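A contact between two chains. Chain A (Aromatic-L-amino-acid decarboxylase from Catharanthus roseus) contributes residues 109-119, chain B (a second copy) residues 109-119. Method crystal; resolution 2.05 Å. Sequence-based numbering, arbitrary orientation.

Chain A 109-119: AFLGEMLSTAL
Chain B 109-119: AFLGEMLSTAL

When two copies of one helix pack antiparallel about a local twofold, the residue at the centre meets itself and every other contact occurs twice. Residues 109-119 of this decarboxylase illustrate the principle. Both stretches are helical throughout, with phi near -60° and psi near -45°, and regular i to i+4 backbone hydrogen bonds between N and O. Their N-to-C directions differ by 154°, and the axes approach to 10.3 Å. Met114(A) and Met114(B) set the register, CA to CA 6.7 Å; Phe110 of each chain lies level with Ala118 of the other, CA to CA 7.5 Å. No hydrogen bond crosses between the stretches, which bury 453 Å² by apolar packing.

Along chain B, Ala109(B) makes no contact, but Phe110(B) makes the largest. Its CA-to-CB bond points sideways, yet chi1 t (-167°) with chi2 at 76° carries the ring to the other helix. There CE1 lies 3.5 Å from Met114(A) O and 3.8 Å from Ala118(A) N, both at the ring edge. These two backbone atoms are already hydrogen-bonded to each other, so a flat, apolar edge can rest against them without leaving a polar group unpaired. Ring atom CE1 also packs 4.0 Å from Ala118(A) CB, and CZ 4.1 Å from Met114(A) CB.

Leu111(B) (m, t) and Gly112(B) lie out of reach. Glu113(B) points toward chain A, but its role here is aliphatic: with chi1 and chi2 both m and chi3 -12°, CG sits 4.1 Å from Thr117(A) CG2, while OE2 is hydrogen-bonded elsewhere in the structure.

Met114(B) occupies the centre. An m, t, p rotamer brings the end of a sideways-pointing side chain nearer the partner, and its CE meets Met114(A) CE at 3.9 Å; an unbranched, flexible thioether suits such a self-contact. Leu115(B) (t, p) points away, and Ser116(B) (t) sideways, without contact.

Thr117(B) points toward chain A in rotamer m. Its OG1 donates to Glu113(B) O, 3.0 Å away, satisfying the hydroxyl within its own helix, while methyl CG2 packs 3.9 Å from Phe110(A) CD1 and 4.0 Å from Glu113(A) CG. Ala118(B) completes the symmetry by receiving the other phenylalanine: Phe110(A) CE1 stands 3.7 Å from Ala118(B) N and 3.9 Å from Ala118(B) CB, and its small methyl lets the ring lie close to the backbone. Leu119(B) (m, t) is beyond reach.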

# COMPACT_ATOMS: atom_id res chain seq x y z
N ALA A 109 18.69 1.68 0.31
CA ALA A 109 17.23 1.68 0.27
C ALA A 109 16.65 2.80 1.11
O ALA A 109 15.62 3.39 0.74
CB ALA A 109 16.69 0.33 0.73
N PHE A 110 17.27 3.11 2.24
CA PHE A 110 16.77 4.21 3.06
C PHE A 110 16.88 5.54 2.33
O PHE A 110 15.99 6.39 2.43
CB PHE A 110 17.51 4.27 4.38
CG PHE A 110 16.84 5.14 5.38
CD1 PHE A 110 15.70 4.71 6.05
CD2 PHE A 110 17.33 6.41 5.66
CE1 PHE A 110 15.07 5.52 6.98
CE2 PHE A 110 16.71 7.23 6.59
CZ PHE A 110 15.58 6.79 7.26
N LEU A 111 17.98 5.73 1.60
CA LEU A 111 18.09 6.92 0.76
C LEU A 111 16.97 6.93 -0.27
O LEU A 111 16.36 7.98 -0.52
CB LEU A 111 19.44 6.95 0.08
CG LEU A 111 20.65 7.00 1.02
CD1 LEU A 111 21.93 7.16 0.23
CD2 LEU A 111 20.49 8.13 2.02
N GLY A 112 16.67 5.77 -0.85
CA GLY A 112 15.58 5.71 -1.81
C GLY A 112 14.24 6.05 -1.18
O GLY A 112 13.42 6.73 -1.79
N GLU A 113 14.01 5.58 0.03
CA GLU A 113 12.78 5.91 0.75
C GLU A 113 12.69 7.41 1.01
O GLU A 113 11.67 8.04 0.73
CB GLU A 113 12.72 5.13 2.06
CG GLU A 113 12.18 3.72 1.86
CD GLU A 113 10.65 3.68 1.74
OE1 GLU A 113 10.00 4.71 2.03
OE2 GLU A 113 10.09 2.62 1.35
N MET A 114 13.76 7.99 1.56
CA MET A 114 13.77 9.43 1.84
C MET A 114 13.45 10.22 0.59
O MET A 114 12.58 11.10 0.60
CB MET A 114 15.13 9.85 2.38
CG MET A 114 15.44 9.34 3.77
SD MET A 114 17.07 9.91 4.29
CE MET A 114 16.80 11.68 4.42
N LEU A 115 14.17 9.95 -0.50
CA LEU A 115 14.00 10.72 -1.72
C LEU A 115 12.63 10.48 -2.34
O LEU A 115 11.95 11.43 -2.74
CB LEU A 115 15.11 10.38 -2.70
CG LEU A 115 15.26 11.09 -4.05
CD1 LEU A 115 15.29 12.59 -3.88
CD2 LEU A 115 16.51 10.58 -4.76
N SER A 116 12.20 9.21 -2.40
CA SER A 116 10.90 8.89 -2.97
C SER A 116 9.80 9.61 -2.23
O SER A 116 8.84 10.10 -2.84
CB SER A 116 10.69 7.37 -2.90
OG SER A 116 9.36 7.04 -3.23
N THR A 117 9.92 9.70 -0.90
CA THR A 117 8.94 10.40 -0.10
C THR A 117 9.00 11.90 -0.33
O THR A 117 8.00 12.53 -0.66
CB THR A 117 9.14 10.05 1.36
OG1 THR A 117 8.95 8.64 1.54
CG2 THR A 117 8.15 10.83 2.21
N ALA A 118 10.20 12.48 -0.23
CA ALA A 118 10.34 13.92 -0.39
C ALA A 118 9.77 14.39 -1.72
O ALA A 118 9.12 15.44 -1.79
CB ALA A 118 11.81 14.31 -0.26
N LEU A 119 10.04 13.65 -2.80
CA LEU A 119 9.46 14.03 -4.09
C LEU A 119 7.94 13.95 -4.05
O LEU A 119 7.24 14.82 -4.61
CB LEU A 119 10.04 13.15 -5.21
CG LEU A 119 11.53 13.30 -5.51
CD1 LEU A 119 12.01 12.28 -6.55
CD2 LEU A 119 11.85 14.72 -6.02
N ALA B 109 5.69 15.44 9.25
CA ALA B 109 5.33 14.19 8.61
C ALA B 109 6.56 13.51 8.02
O ALA B 109 6.68 12.28 8.08
CB ALA B 109 4.28 14.43 7.53
N PHE B 110 7.50 14.28 7.47
CA PHE B 110 8.70 13.66 6.93
C PHE B 110 9.51 12.98 8.02
O PHE B 110 10.08 11.90 7.80
CB PHE B 110 9.56 14.66 6.16
CG PHE B 110 10.64 14.01 5.33
CD1 PHE B 110 10.32 13.38 4.13
CD2 PHE B 110 11.96 13.97 5.77
CE1 PHE B 110 11.30 12.75 3.38
CE2 PHE B 110 12.94 13.35 5.02
CZ PHE B 110 12.62 12.73 3.82
N LEU B 111 9.60 13.60 9.20
CA LEU B 111 10.29 12.93 10.30
C LEU B 111 9.57 11.65 10.68
O LEU B 111 10.22 10.64 10.98
CB LEU B 111 10.41 13.82 11.54
CG LEU B 111 11.19 15.12 11.38
CD1 LEU B 111 11.34 15.79 12.75
CD2 LEU B 111 12.53 14.92 10.73
N GLY B 112 8.24 11.68 10.67
CA GLY B 112 7.51 10.45 10.96
C GLY B 112 7.79 9.36 9.94
O GLY B 112 7.96 8.19 10.31
N GLU B 113 7.85 9.72 8.66
CA GLU B 113 8.20 8.76 7.61
C GLU B 113 9.61 8.20 7.82
O GLU B 113 9.82 6.98 7.78
CB GLU B 113 8.06 9.42 6.24
CG GLU B 113 6.63 9.41 5.69
CD GLU B 113 6.24 8.05 5.10
OE1 GLU B 113 7.13 7.19 4.91
OE2 GLU B 113 5.03 7.82 4.86
N MET B 114 10.58 9.09 8.05
CA MET B 114 11.95 8.64 8.29
C MET B 114 12.01 7.63 9.42
O MET B 114 12.53 6.52 9.26
CB MET B 114 12.85 9.82 8.62
CG MET B 114 13.07 10.78 7.47
SD MET B 114 14.20 12.12 7.93
CE MET B 114 15.70 11.17 8.13
N LEU B 115 11.49 8.01 10.59
CA LEU B 115 11.62 7.14 11.75
C LEU B 115 10.84 5.84 11.58
O LEU B 115 11.36 4.76 11.90
CB LEU B 115 11.18 7.87 13.01
CG LEU B 115 11.34 7.12 14.33
CD1 LEU B 115 12.76 6.61 14.53
CD2 LEU B 115 10.91 8.02 15.48
N SER B 116 9.61 5.93 11.09
CA SER B 116 8.79 4.74 10.90
C SER B 116 9.47 3.76 9.95
O SER B 116 9.38 2.54 10.13
CB SER B 116 7.41 5.16 10.39
OG SER B 116 6.65 4.03 10.03
N THR B 117 10.13 4.28 8.91
CA THR B 117 10.85 3.40 8.01
C THR B 117 12.06 2.80 8.70
O THR B 117 12.25 1.58 8.71
CB THR B 117 11.26 4.16 6.75
OG1 THR B 117 10.09 4.59 6.03
CG2 THR B 117 12.09 3.27 5.84
N ALA B 118 12.86 3.65 9.35
CA ALA B 118 14.08 3.17 10.00
C ALA B 118 13.77 2.07 11.00
O ALA B 118 14.52 1.08 11.09
CB ALA B 118 14.80 4.33 10.68
N LEU B 119 12.71 2.23 11.78
CA LEU B 119 12.32 1.17 12.71
C LEU B 119 11.89 -0.09 11.97
O LEU B 119 12.12 -1.21 12.45
CB LEU B 119 11.22 1.66 13.65
CG LEU B 119 11.51 2.81 14.63
CD1 LEU B 119 10.25 3.16 15.39
CD2 LEU B 119 12.67 2.52 15.59